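PDB 5IFF: uncharacterized protein from Pyrococcus abyssi, which is a restriction DNA glycosylase that binds double-stranded DNA and probably excises adenine bases from its recognition sequence. Local coordinates for residues W58-A63 with D69-R74; M75-H80 with V210-S215; K196-I199 with T204-N207; R15-I18 with K24-V27. The protein carries 2 engineered substitutions. All blocks are in the same frame, centred on the assembly; numbering follows the deposited sequence.

Interaction 1: W58-A63 with D69-R74; sequences WQISYA and DYELSR
The carboxylate of Glu71 grips segment 58-63 at two points. OE1 accepts a hydrogen bond from the backbone N of Ser61 at 2.7 Å, nearly in line with the C-O bond. OE2 accepts one from NE1 of Trp58 at 3.0 Å. This oxygen lies in the indole plane, yet the ring stands 88° from the carboxylate, and the bond arrives from above the latter. Beyond CG, which sits beside the backbone N (chi1 -62°), the Glu71 chain is extended and carries the carboxylate to both donors. Two more bonds tie the backbone. Leu72 N bonds to Ser61 O at 3.1 Å, and Ser73 OG donates to Tyr62 O at 2.5 Å while accepting a bond from Tyr70 N. Glu71 stands at the N-cap position of helix 72-81. These bonds fasten the helix start to the chain that leaves strand 54-59. Gln59 and Ile60 of that chain have been seen to bind adenine, which is absent from this chain. Ile60 CD1 rests on Leu72 CB at 4.1 Å. The other side is looser. Ser61 CB lies at the ring edge of Tyr70, 3.8 Å from CE2. There a water donates to Gln59 O and to Glu71 OE1, and accepts from Ser61 OG.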
loop_
_atom_site.group_PDB
_atom_site.type_symbol
_atom_site.label_atom_id
_atom_site.label_comp_id
_atom_site.label_asym_id
_atom_site.label_seq_id
_atom_site.Cartn_x
_atom_site.Cartn_y
_atom_site.Cartn_z
ATOM N N TRP A 58 -18.413 -3.235 12.376
ATOM C CA TRP A 58 -18.419 -2.217 11.373
ATOM C C TRP A 58 -17.875 -0.940 12.002
ATOM O O TRP A 58 -18.510 -0.364 12.931
ATOM C CB TRP A 58 -19.829 -2.017 10.880
ATOM C CG TRP A 58 -20.028 -0.994 9.756
ATOM C CD1 TRP A 58 -19.062 -0.329 9.009
ATOM C CD2 TRP A 58 -21.315 -0.535 9.249
ATOM N NE1 TRP A 58 -19.687 0.480 8.072
ATOM C CE2 TRP A 58 -21.032 0.370 8.194
ATOM C CE3 TRP A 58 -22.638 -0.841 9.573
ATOM C CZ2 TRP A 58 -22.071 1.010 7.481
ATOM C CZ3 TRP A 58 -23.674 -0.189 8.862
ATOM C CH2 TRP A 58 -23.373 0.723 7.827
ATOM N N GLN A 59 -16.714 -0.533 11.532
ATOM C CA GLN A 59 -16.132 0.744 11.929
ATOM C C GLN A 59 -16.812 1.777 11.077
ATOM O O GLN A 59 -16.413 2.002 9.913
ATOM C CB GLN A 59 -14.597 0.756 11.738
ATOM C CG GLN A 59 -13.959 1.947 12.360
ATOM C CD GLN A 59 -13.646 2.999 11.325
ATOM O OE1 GLN A 59 -12.828 2.776 10.434
ATOM N NE2 GLN A 59 -14.322 4.145 11.414
ATOM N N ILE A 60 -17.835 2.399 11.650
ATOM C CA ILE A 60 -18.781 3.168 10.874
ATOM C C ILE A 60 -18.412 4.672 10.879
ATOM O O ILE A 60 -17.789 5.177 11.827
ATOM C CB ILE A 60 -20.204 2.954 11.398
ATOM C CG1 ILE A 60 -21.242 3.514 10.425
ATOM C CG2 ILE A 60 -20.369 3.561 12.821
ATOM C CD1 ILE A 60 -22.702 3.112 10.823
ATOM N N SER A 61 -18.764 5.363 9.794
ATOM C CA SER A 61 -18.382 6.782 9.614
ATOM C C SER A 61 -19.647 7.612 9.373
ATOM O O SER A 61 -20.722 7.041 9.183
ATOM C CB SER A 61 -17.417 6.956 8.424
ATOM O OG SER A 61 -16.213 6.263 8.633
ATOM N N TYR A 62 -19.525 8.949 9.345
ATOM C CA TYR A 62 -20.714 9.774 9.008
ATOM C C TYR A 62 -20.400 10.719 7.815
ATOM O O TYR A 62 -21.268 11.427 7.327
ATOM C CB TYR A 62 -21.193 10.562 10.243
ATOM C CG TYR A 62 -20.114 11.368 10.961
ATOM C CD1 TYR A 62 -19.627 12.546 10.413
ATOM C CD2 TYR A 62 -19.582 10.937 12.187
ATOM C CE1 TYR A 62 -18.609 13.308 11.048
ATOM C CE2 TYR A 62 -18.569 11.675 12.846
ATOM C CZ TYR A 62 -18.102 12.870 12.273
ATOM O OH TYR A 62 -17.114 13.614 12.862
ATOM N N ALA A 63 -19.155 10.713 7.331
ATOM C CA ALA A 63 -18.786 11.561 6.203
ATOM C C ALA A 63 -17.735 10.860 5.366
ATOM O O ALA A 63 -17.031 9.954 5.858
ATOM C CB ALA A 63 -18.289 12.927 6.690
ATOM N N ASP A 69 -23.057 12.331 3.227
ATOM C CA ASP A 69 -24.045 11.394 2.664
ATOM C C ASP A 69 -23.418 9.981 2.579
ATOM O O ASP A 69 -23.221 9.428 1.491
ATOM C CB ASP A 69 -24.526 11.863 1.289
ATOM C CG ASP A 69 -25.615 10.961 0.707
ATOM O OD1 ASP A 69 -26.353 10.320 1.493
ATOM O OD2 ASP A 69 -25.729 10.904 -0.544
ATOM N N TYR A 70 -23.058 9.450 3.728
ATOM C CA TYR A 70 -22.232 8.232 3.768
ATOM C C TYR A 70 -22.467 7.495 5.042
ATOM O O TYR A 70 -22.381 8.099 6.115
ATOM C CB TYR A 70 -20.750 8.603 3.665
ATOM C CG TYR A 70 -19.773 7.407 3.682
ATOM C CD1 TYR A 70 -19.728 6.500 2.610
ATOM C CD2 TYR A 70 -18.867 7.230 4.744
ATOM C CE1 TYR A 70 -18.817 5.428 2.604
ATOM C CE2 TYR A 70 -17.933 6.180 4.738
ATOM C CZ TYR A 70 -17.937 5.264 3.689
ATOM O OH TYR A 70 -17.021 4.220 3.693
ATOM N N GLU A 71 -22.790 6.206 4.938
ATOM C CA GLU A 71 -23.067 5.343 6.091
ATOM C C GLU A 71 -24.037 5.985 7.099
ATOM O O GLU A 71 -25.204 6.153 6.788
ATOM C CB GLU A 71 -21.758 4.942 6.755
ATOM C CG GLU A 71 -20.887 4.132 5.786
ATOM C CD GLU A 71 -19.671 3.485 6.440
ATOM O OE1 GLU A 71 -19.128 3.990 7.451
ATOM O OE2 GLU A 71 -19.237 2.472 5.887
ATOM N N LEU A 72 -23.571 6.320 8.301
ATOM C CA LEU A 72 -24.501 6.813 9.294
ATOM C C LEU A 72 -25.220 8.105 8.802
ATOM O O LEU A 72 -26.384 8.266 9.092
ATOM C CB LEU A 72 -23.782 7.100 10.637
ATOM C CG LEU A 72 -24.727 7.574 11.768
ATOM C CD1 LEU A 72 -25.832 6.542 12.193
ATOM C CD2 LEU A 72 -23.909 7.966 13.011
ATOM N N SER A 73 -24.539 9.018 8.091
ATOM C CA SER A 73 -25.286 10.230 7.704
ATOM C C SER A 73 -26.346 9.902 6.646
ATOM O O SER A 73 -27.401 10.555 6.581
ATOM C CB SER A 73 -24.377 11.374 7.179
ATOM O OG SER A 73 -23.458 10.974 6.170
ATOM N N ARG A 74 -26.072 8.915 5.797
ATOM C CA ARG A 74 -27.079 8.553 4.807
ATOM C C ARG A 74 -28.257 7.830 5.498
ATOM O O ARG A 74 -29.429 8.066 5.134
ATOM C CB ARG A 74 -26.470 7.709 3.658
ATOM C CG ARG A 74 -27.548 7.160 2.671
ATOM C CD ARG A 74 -26.939 6.477 1.440
ATOM N NE ARG A 74 -26.398 7.448 0.484
ATOM C CZ ARG A 74 -25.983 7.154 -0.749
ATOM N NH1 ARG A 74 -26.026 5.902 -1.194
ATOM N NH2 ARG A 74 -25.513 8.116 -1.540
HETATM O O HOH W 1 -16.555 3.629 7.786
#

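Interaction 2: M75-H80 with V210-S215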
loop_
_atom_site.group_PDB
_atom_site.type_symbol
_atom_site.label_atom_id
_atom_site.label_comp_id
_atom_site.label_asym_id
_atom_site.label_seq_id
_atom_site.Cartn_x
_atom_site.Cartn_y
_atom_site.Cartn_z
ATOM N N MET A 75 -27.963 6.991 6.504
ATOM C CA MET A 75 -29.010 6.355 7.283
ATOM C C MET A 75 -29.940 7.411 7.891
ATOM O O MET A 75 -31.175 7.337 7.803
ATOM C CB MET A 75 -28.415 5.531 8.410
ATOM C CG MET A 75 -27.712 4.285 7.882
ATOM S SD MET A 75 -26.599 3.543 9.087
ATOM C CE MET A 75 -27.419 3.498 10.565
ATOM N N VAL A 76 -29.313 8.351 8.560
ATOM C CA VAL A 76 -30.064 9.360 9.318
ATOM C C VAL A 76 -30.838 10.300 8.397
ATOM O O VAL A 76 -32.005 10.607 8.666
ATOM C CB VAL A 76 -29.103 10.162 10.272
ATOM C CG1 VAL A 76 -29.795 11.390 10.898
ATOM C CG2 VAL A 76 -28.642 9.204 11.407
ATOM N N ARG A 77 -30.230 10.751 7.306
ATOM C CA ARG A 77 -30.954 11.672 6.427
ATOM C C ARG A 77 -32.161 10.911 5.838
ATOM O O ARG A 77 -33.274 11.451 5.752
ATOM C CB ARG A 77 -30.058 12.252 5.326
ATOM C CG ARG A 77 -30.795 13.288 4.463
ATOM C CD ARG A 77 -29.919 13.911 3.380
ATOM N NE ARG A 77 -28.885 14.810 3.906
ATOM C CZ ARG A 77 -27.609 14.464 4.018
ATOM N NH1 ARG A 77 -26.724 15.322 4.481
ATOM N NH2 ARG A 77 -27.229 13.243 3.656
ATOM N N LEU A 78 -31.954 9.656 5.435
ATOM C CA LEU A 78 -33.078 8.859 4.887
ATOM C C LEU A 78 -34.114 8.593 5.975
ATOM O O LEU A 78 -35.319 8.685 5.708
ATOM C CB LEU A 78 -32.603 7.517 4.303
ATOM C CG LEU A 78 -31.903 7.531 2.946
ATOM C CD1 LEU A 78 -31.471 6.086 2.599
ATOM C CD2 LEU A 78 -32.764 8.188 1.840
ATOM N N ALA A 79 -33.650 8.288 7.198
ATOM C CA ALA A 79 -34.601 8.030 8.297
ATOM C C ALA A 79 -35.477 9.259 8.591
ATOM O O ALA A 79 -36.681 9.169 8.870
ATOM C CB ALA A 79 -33.841 7.609 9.554
ATOM N N HIS A 80 -34.845 10.428 8.594
ATOM C CA HIS A 80 -35.616 11.645 8.850
ATOM C C HIS A 80 -36.515 12.007 7.673
ATOM O O HIS A 80 -37.684 12.355 7.869
ATOM C CB HIS A 80 -34.666 12.809 9.197
ATOM C CG HIS A 80 -35.395 14.069 9.496
ATOM N ND1 HIS A 80 -36.298 14.186 10.538
ATOM C CD2 HIS A 80 -35.449 15.250 8.821
ATOM C CE1 HIS A 80 -36.825 15.404 10.528
ATOM N NE2 HIS A 80 -36.321 16.060 9.494
ATOM N N VAL A 210 -23.538 17.735 15.500
ATOM C CA VAL A 210 -24.541 18.806 15.732
ATOM C C VAL A 210 -24.848 19.638 14.473
ATOM O O VAL A 210 -26.007 19.902 14.162
ATOM C CB VAL A 210 -24.069 19.692 16.900
ATOM C CG1 VAL A 210 -24.881 20.968 17.009
ATOM C CG2 VAL A 210 -24.125 18.906 18.171
ATOM N N LYS A 211 -23.802 20.040 13.746
ATOM C CA LYS A 211 -23.936 20.745 12.488
ATOM C C LYS A 211 -24.727 19.922 11.437
ATOM O O LYS A 211 -25.584 20.463 10.704
ATOM C CB LYS A 211 -22.538 21.110 11.976
ATOM C CG LYS A 211 -22.513 21.839 10.667
ATOM C CD LYS A 211 -21.160 22.483 10.386
ATOM C CE LYS A 211 -21.192 23.300 9.088
ATOM N NZ LYS A 211 -22.414 24.153 8.985
ATOM N N PHE A 212 -24.419 18.648 11.366
ATOM C CA PHE A 212 -25.150 17.726 10.481
ATOM C C PHE A 212 -26.646 17.658 10.840
ATOM O O PHE A 212 -27.515 17.813 9.974
ATOM C CB PHE A 212 -24.550 16.327 10.566
ATOM C CG PHE A 212 -25.401 15.273 9.900
ATOM C CD1 PHE A 212 -25.694 15.358 8.539
ATOM C CD2 PHE A 212 -25.930 14.238 10.648
ATOM C CE1 PHE A 212 -26.489 14.386 7.933
ATOM C CE2 PHE A 212 -26.727 13.257 10.050
ATOM C CZ PHE A 212 -26.999 13.334 8.704
ATOM N N LEU A 213 -26.939 17.402 12.112
ATOM C CA LEU A 213 -28.337 17.343 12.542
ATOM C C LEU A 213 -29.038 18.669 12.323
ATOM O O LEU A 213 -30.135 18.706 11.795
ATOM C CB LEU A 213 -28.453 16.945 14.019
ATOM C CG LEU A 213 -27.957 15.521 14.317
ATOM C CD1 LEU A 213 -27.954 15.270 15.815
ATOM C CD2 LEU A 213 -28.859 14.467 13.563
ATOM N N ARG A 214 -28.400 19.783 12.699
ATOM C CA ARG A 214 -28.994 21.075 12.413
ATOM C C ARG A 214 -29.312 21.235 10.933
ATOM O O ARG A 214 -30.312 21.853 10.588
ATOM C CB ARG A 214 -28.096 22.256 12.884
ATOM C CG ARG A 214 -28.099 22.384 14.392
ATOM C CD ARG A 214 -27.062 23.400 14.843
ATOM N NE ARG A 214 -26.946 23.544 16.292
ATOM C CZ ARG A 214 -25.915 24.156 16.889
ATOM N NH1 ARG A 214 -24.878 24.637 16.169
ATOM N NH2 ARG A 214 -25.911 24.267 18.206
ATOM N N SER A 215 -28.489 20.660 10.062
ATOM C CA SER A 215 -28.661 20.880 8.628
ATOM C C SER A 215 -29.804 20.034 8.085
ATOM O O SER A 215 -30.419 20.411 7.090
ATOM C CB SER A 215 -27.381 20.536 7.860
ATOM O OG SER A 215 -27.201 19.128 7.755
HETATM O O HOH W 2 -27.781 17.899 5.118
#
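Val76 and Phe212 lead the apolar part of this contact. CG1 of Val76 lies 3.7 Å from CE2 of Phe212, and CB of Val76 sits at the ring edge, in its plane. CG of Phe212 is opposite its backbone N (chi1 169°), which sends the ring across to helix 72-81. Leu213 adds a lighter touch, CD2 to CG1 of Val76 at 4.2 Å. Leu213 also packs against Ile90 and Leu94 of helix 87-99.

The second kind is polar against aromatic. NH1 of Arg77 approaches CE1 of Phe212 at 3.6 Å. It comes in the ring plane, at the edge, while CE1 lies over a face of the guanidinium. The two planes are 82° apart. NH2 of the same group bonds to Tyr68 O, which helps fix its rotation.

The third kind runs through water. One water accepts from Arg77 NH1 at 2.9 Å and donates to Ser215 OG at 3.0 Å. Ser215 OG in turn donates to Phe212 O within its own helix.

The axes of segments 75-80 and 210-215 approach to 11.2 Å and lie 26° from parallel. This is a widely spaced, near-parallel helix pair bridged by an aromatic side chain, within the helical part of the fold.

Interaction 3: K196-I199 with T204-N207; sequences KAFI and THKN
The rings of Phe198 and His205 form a T-shaped pair. The edge of Phe198 points at a face of His205, with CD1 4.0 Å above the imidazole plane and displaced toward its rim. The ring planes are 67° apart and the centroids 5.5 Å. Tyr62 joins this cluster: its ring makes a second edge-to-face pair with Phe198, and its OH hydrogen-bonds to ND1 of His205. That bond ties the imidazole down from a second direction.

The backbone is close here too. CB of His205 lies 3.1 Å from Phe198 O. CB of Lys206 lies 3.4 Å from Ile199 O, a carbonyl that the contact buries and that has no polar partner in the model.

Lys206 works by its aliphatic stem. With CG opposite the backbone N (chi1 177°), the stem crosses Ile199 at a slant, and CG meets CG2 of Ile199 at 3.9 Å. The chain then bends at chi3 and leads NZ away to Val100 O, Ala97 O and Tyr103 OH, three hydrogen bonds on one amine. Replacing Lys206 by an alanine would remove CG and CD from beside Ile199 CG2 and is likely to leave Val100 O, Ala97 O and Tyr103 OH without the amine.

The two helices, 188-201 and 203-216, follow each other almost without a linker, and the contact is the inner side of that tight helix-to-helix turn. The side chain of Phe198 also comes within about 4 Å of those of Ile60 and Val158, which is consistent with the turn backing the adenine-binding site.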
loop_
_atom_site.group_PDB
_atom_site.type_symbol
_atom_site.label_atom_id
_atom_site.label_comp_id
_atom_site.label_asym_id
_atom_site.label_seq_id
_atom_site.Cartn_x
_atom_site.Cartn_y
_atom_site.Cartn_z
ATOM N N LYS A 196 -25.182 9.392 19.384
ATOM C CA LYS A 196 -24.718 9.698 20.745
ATOM C C LYS A 196 -23.285 9.248 20.969
ATOM O O LYS A 196 -22.517 9.941 21.677
ATOM C CB LYS A 196 -25.607 9.061 21.773
ATOM C CG LYS A 196 -26.999 9.768 21.832
ATOM C CD LYS A 196 -27.995 8.975 22.695
ATOM C CE LYS A 196 -27.617 9.062 24.137
ATOM N NZ LYS A 196 -28.815 8.784 24.989
ATOM N N ALA A 197 -22.925 8.104 20.386
ATOM C CA ALA A 197 -21.526 7.638 20.459
ATOM C C ALA A 197 -20.552 8.686 19.876
ATOM O O ALA A 197 -19.528 9.023 20.491
ATOM C CB ALA A 197 -21.369 6.272 19.739
ATOM N N PHE A 198 -20.845 9.210 18.691
ATOM C CA PHE A 198 -19.962 10.169 18.105
ATOM C C PHE A 198 -19.913 11.465 18.938
ATOM O O PHE A 198 -18.852 12.112 19.054
ATOM C CB PHE A 198 -20.395 10.459 16.647
ATOM C CG PHE A 198 -19.868 9.457 15.663
ATOM C CD1 PHE A 198 -18.488 9.389 15.409
ATOM C CD2 PHE A 198 -20.720 8.563 15.002
ATOM C CE1 PHE A 198 -17.958 8.463 14.469
ATOM C CE2 PHE A 198 -20.206 7.618 14.080
ATOM C CZ PHE A 198 -18.833 7.570 13.813
ATOM N N ILE A 199 -21.063 11.830 19.507
ATOM C CA ILE A 199 -21.168 13.016 20.333
ATOM C C ILE A 199 -20.241 12.911 21.570
ATOM O O ILE A 199 -19.614 13.910 21.934
ATOM C CB ILE A 199 -22.637 13.253 20.752
ATOM C CG1 ILE A 199 -23.390 13.872 19.575
ATOM C CG2 ILE A 199 -22.745 14.172 21.968
ATOM C CD1 ILE A 199 -24.902 13.880 19.805
ATOM N N THR A 204 -14.660 17.398 18.563
ATOM C CA THR A 204 -14.726 17.578 17.123
ATOM C C THR A 204 -15.828 16.728 16.502
ATOM O O THR A 204 -16.598 17.197 15.638
ATOM C CB THR A 204 -13.376 17.237 16.463
ATOM O OG1 THR A 204 -12.393 18.172 16.929
ATOM C CG2 THR A 204 -13.483 17.390 14.948
ATOM N N HIS A 205 -15.923 15.475 16.954
ATOM C CA HIS A 205 -16.993 14.620 16.438
ATOM C C HIS A 205 -18.353 15.182 16.813
ATOM O O HIS A 205 -19.245 15.187 15.980
ATOM C CB HIS A 205 -16.873 13.179 16.964
ATOM C CG HIS A 205 -15.826 12.355 16.268
ATOM N ND1 HIS A 205 -15.668 12.362 14.893
ATOM C CD2 HIS A 205 -14.867 11.534 16.756
ATOM C CE1 HIS A 205 -14.646 11.562 14.575
ATOM N NE2 HIS A 205 -14.155 11.049 15.689
ATOM N N LYS A 206 -18.498 15.630 18.057
ATOM C CA LYS A 206 -19.789 16.221 18.496
ATOM C C LYS A 206 -20.173 17.424 17.608
ATOM O O LYS A 206 -21.338 17.567 17.162
ATOM C CB LYS A 206 -19.701 16.669 19.974
ATOM C CG LYS A 206 -21.013 17.352 20.446
ATOM C CD LYS A 206 -21.003 17.763 21.935
ATOM C CE LYS A 206 -20.705 19.206 22.103
ATOM N NZ LYS A 206 -20.804 19.690 23.563
ATOM N N ASN A 207 -19.199 18.306 17.381
ATOM C CA ASN A 207 -19.444 19.480 16.566
ATOM C C ASN A 207 -19.899 19.064 15.193
ATOM O O ASN A 207 -20.827 19.670 14.641
ATOM C CB ASN A 207 -18.176 20.357 16.465
ATOM C CG ASN A 207 -17.845 21.036 17.787
ATOM O OD1 ASN A 207 -18.702 21.176 18.675
ATOM N ND2 ASN A 207 -16.619 21.486 17.917
#

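Interaction 4: R15-I18 with K24-V27. Engineered in segment 24-27: Ala26 (natural residue Arg).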
loop_
_atom_site.group_PDB
_atom_site.type_symbol
_atom_site.label_atom_id
_atom_site.label_comp_id
_atom_site.label_asym_id
_atom_site.label_seq_id
_atom_site.Cartn_x
_atom_site.Cartn_y
_atom_site.Cartn_z
ATOM N N ARG A 15 -26.963 -3.144 3.388
ATOM C CA ARG A 15 -26.437 -4.431 2.919
ATOM C C ARG A 15 -24.915 -4.454 3.163
ATOM O O ARG A 15 -24.192 -3.481 2.839
ATOM C CB ARG A 15 -26.803 -4.655 1.460
ATOM C CG ARG A 15 -28.298 -4.869 1.274
ATOM C CD ARG A 15 -28.683 -5.154 -0.149
ATOM N NE ARG A 15 -30.035 -5.732 -0.279
ATOM C CZ ARG A 15 -31.164 -5.054 -0.127
ATOM N NH1 ARG A 15 -31.133 -3.757 0.158
ATOM N NH2 ARG A 15 -32.330 -5.668 -0.273
ATOM N N LEU A 16 -24.469 -5.544 3.794
ATOM C CA LEU A 16 -23.125 -5.682 4.328
ATOM C C LEU A 16 -22.456 -6.934 3.825
ATOM O O LEU A 16 -23.068 -8.021 3.823
ATOM C CB LEU A 16 -23.168 -5.711 5.862
ATOM C CG LEU A 16 -23.715 -4.441 6.532
ATOM C CD1 LEU A 16 -23.895 -4.720 7.976
ATOM C CD2 LEU A 16 -22.722 -3.304 6.375
ATOM N N PRO A 17 -21.195 -6.799 3.396
ATOM C CA PRO A 17 -20.380 -7.948 3.006
ATOM C C PRO A 17 -20.031 -8.777 4.217
ATOM O O PRO A 17 -19.746 -8.266 5.316
ATOM C CB PRO A 17 -19.122 -7.314 2.421
ATOM C CG PRO A 17 -18.995 -6.023 3.186
ATOM C CD PRO A 17 -20.413 -5.546 3.418
ATOM N N ILE A 18 -20.074 -10.076 4.009
ATOM C CA ILE A 18 -19.804 -11.036 5.058
ATOM C C ILE A 18 -18.460 -11.762 4.863
ATOM O O ILE A 18 -18.019 -12.523 5.742
ATOM C CB ILE A 18 -20.982 -12.066 5.094
ATOM C CG1 ILE A 18 -22.233 -11.315 5.439
ATOM C CG2 ILE A 18 -20.853 -13.054 6.182
ATOM C CD1 ILE A 18 -22.063 -10.596 6.725
ATOM N N LYS A 24 -12.699 -1.894 7.747
ATOM C CA LYS A 24 -13.987 -1.226 7.866
ATOM C C LYS A 24 -15.101 -2.191 8.359
ATOM O O LYS A 24 -15.895 -1.862 9.281
ATOM C CB LYS A 24 -14.416 -0.624 6.524
ATOM C CG LYS A 24 -15.703 0.287 6.668
ATOM C CD LYS A 24 -16.200 0.812 5.308
ATOM C CE LYS A 24 -15.193 1.736 4.627
ATOM N NZ LYS A 24 -15.001 2.962 5.454
ATOM N N ILE A 25 -15.164 -3.361 7.716
ATOM C CA ILE A 25 -16.256 -4.307 7.909
ATOM C C ILE A 25 -15.653 -5.713 7.955
ATOM O O ILE A 25 -15.032 -6.147 6.981
ATOM C CB ILE A 25 -17.319 -4.233 6.780
ATOM C CG1 ILE A 25 -17.913 -2.822 6.681
ATOM C CG2 ILE A 25 -18.524 -5.208 7.077
ATOM C CD1 ILE A 25 -18.702 -2.595 5.390
ATOM N N ALA A 26 -15.843 -6.411 9.072
ATOM C CA ALA A 26 -15.380 -7.810 9.185
ATOM C C ALA A 26 -16.208 -8.576 10.245
ATOM O O ALA A 26 -16.683 -8.012 11.244
ATOM C CB ALA A 26 -13.894 -7.882 9.536
ATOM N N VAL A 27 -16.350 -9.882 10.021
ATOM C CA VAL A 27 -17.020 -10.781 10.963
ATOM C C VAL A 27 -16.046 -11.043 12.107
ATOM O O VAL A 27 -14.851 -11.303 11.878
ATOM C CB VAL A 27 -17.449 -12.093 10.243
ATOM C CG1 VAL A 27 -18.067 -13.147 11.233
ATOM C CG2 VAL A 27 -18.476 -11.759 9.171
#
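Ile25 sets its two branches against Pro17 by its torsions. CG1 lies beside the backbone N (chi1 -58°) and the chain stays extended to CD1, which reaches the proline ring. CG2, opposite the backbone N, turns to the carbonyl side of Pro17.

The contact is a sheet-to-sheet junction. Strand 11-17 is the central strand of a three-stranded antiparallel sheet, and strand 25-29 belongs to the large antiparallel sheet. No hydrogen bond joins the two segments. The contact is made by apolar side chains, two of which also touch backbone carbonyls. Each strand bonds to its own neighbours: Leu16 pairs with Val182, and Ala26 with Ala57.

Pro17 and Ile25 cross at about a right angle. CD of Pro17 meets CD1 of Ile25 at 3.9 Å, and CG of Pro17 meets CG2 of Ile25 at 4.0 Å. Leu16 adds CD2, 4.2 Å from CD1 of Ile25. A glycine in place of Pro17 would take away the ring and would probably leave a gap beside both CG2 and CD1 of Ile25, with the isoleucine tip freer to turn.

Ala26 is an engineered substitution, with arginine in the natural sequence. Its CB points away from segment 15-18. Two residues earlier, Lys24 packs on a phosphate of the bound DNA, so the junction probably lies close behind the DNA-contacting surface.

Further along, Ile18 and Val27 close the contact. Their CG2 methyls meet at 4.0 Å, and CG2 of Val27 also lies 3.5 Å from the carbonyl O of Ile18.

From the N terminus, interaction 4 closes the first loop, between residues 18 and 24, and sets the three-stranded sheet against the large one. Interaction 1 follows in series and closes the short loop from 63 to 69, joining strand 54-59 to helix 72-81. The two touch where Gln59 N probably bonds to Lys24 O. Interaction 2 then opens on the same helix and closes only at helix 203-216, about 130 residues later. Interaction 3, the turn between the last two helices, is nested inside that long loop. No contacts cross. Interactions 1 and 3 meet through Tyr62 OH and His205 ND1, which ties the loop after strand 54-59 to helix 203-216.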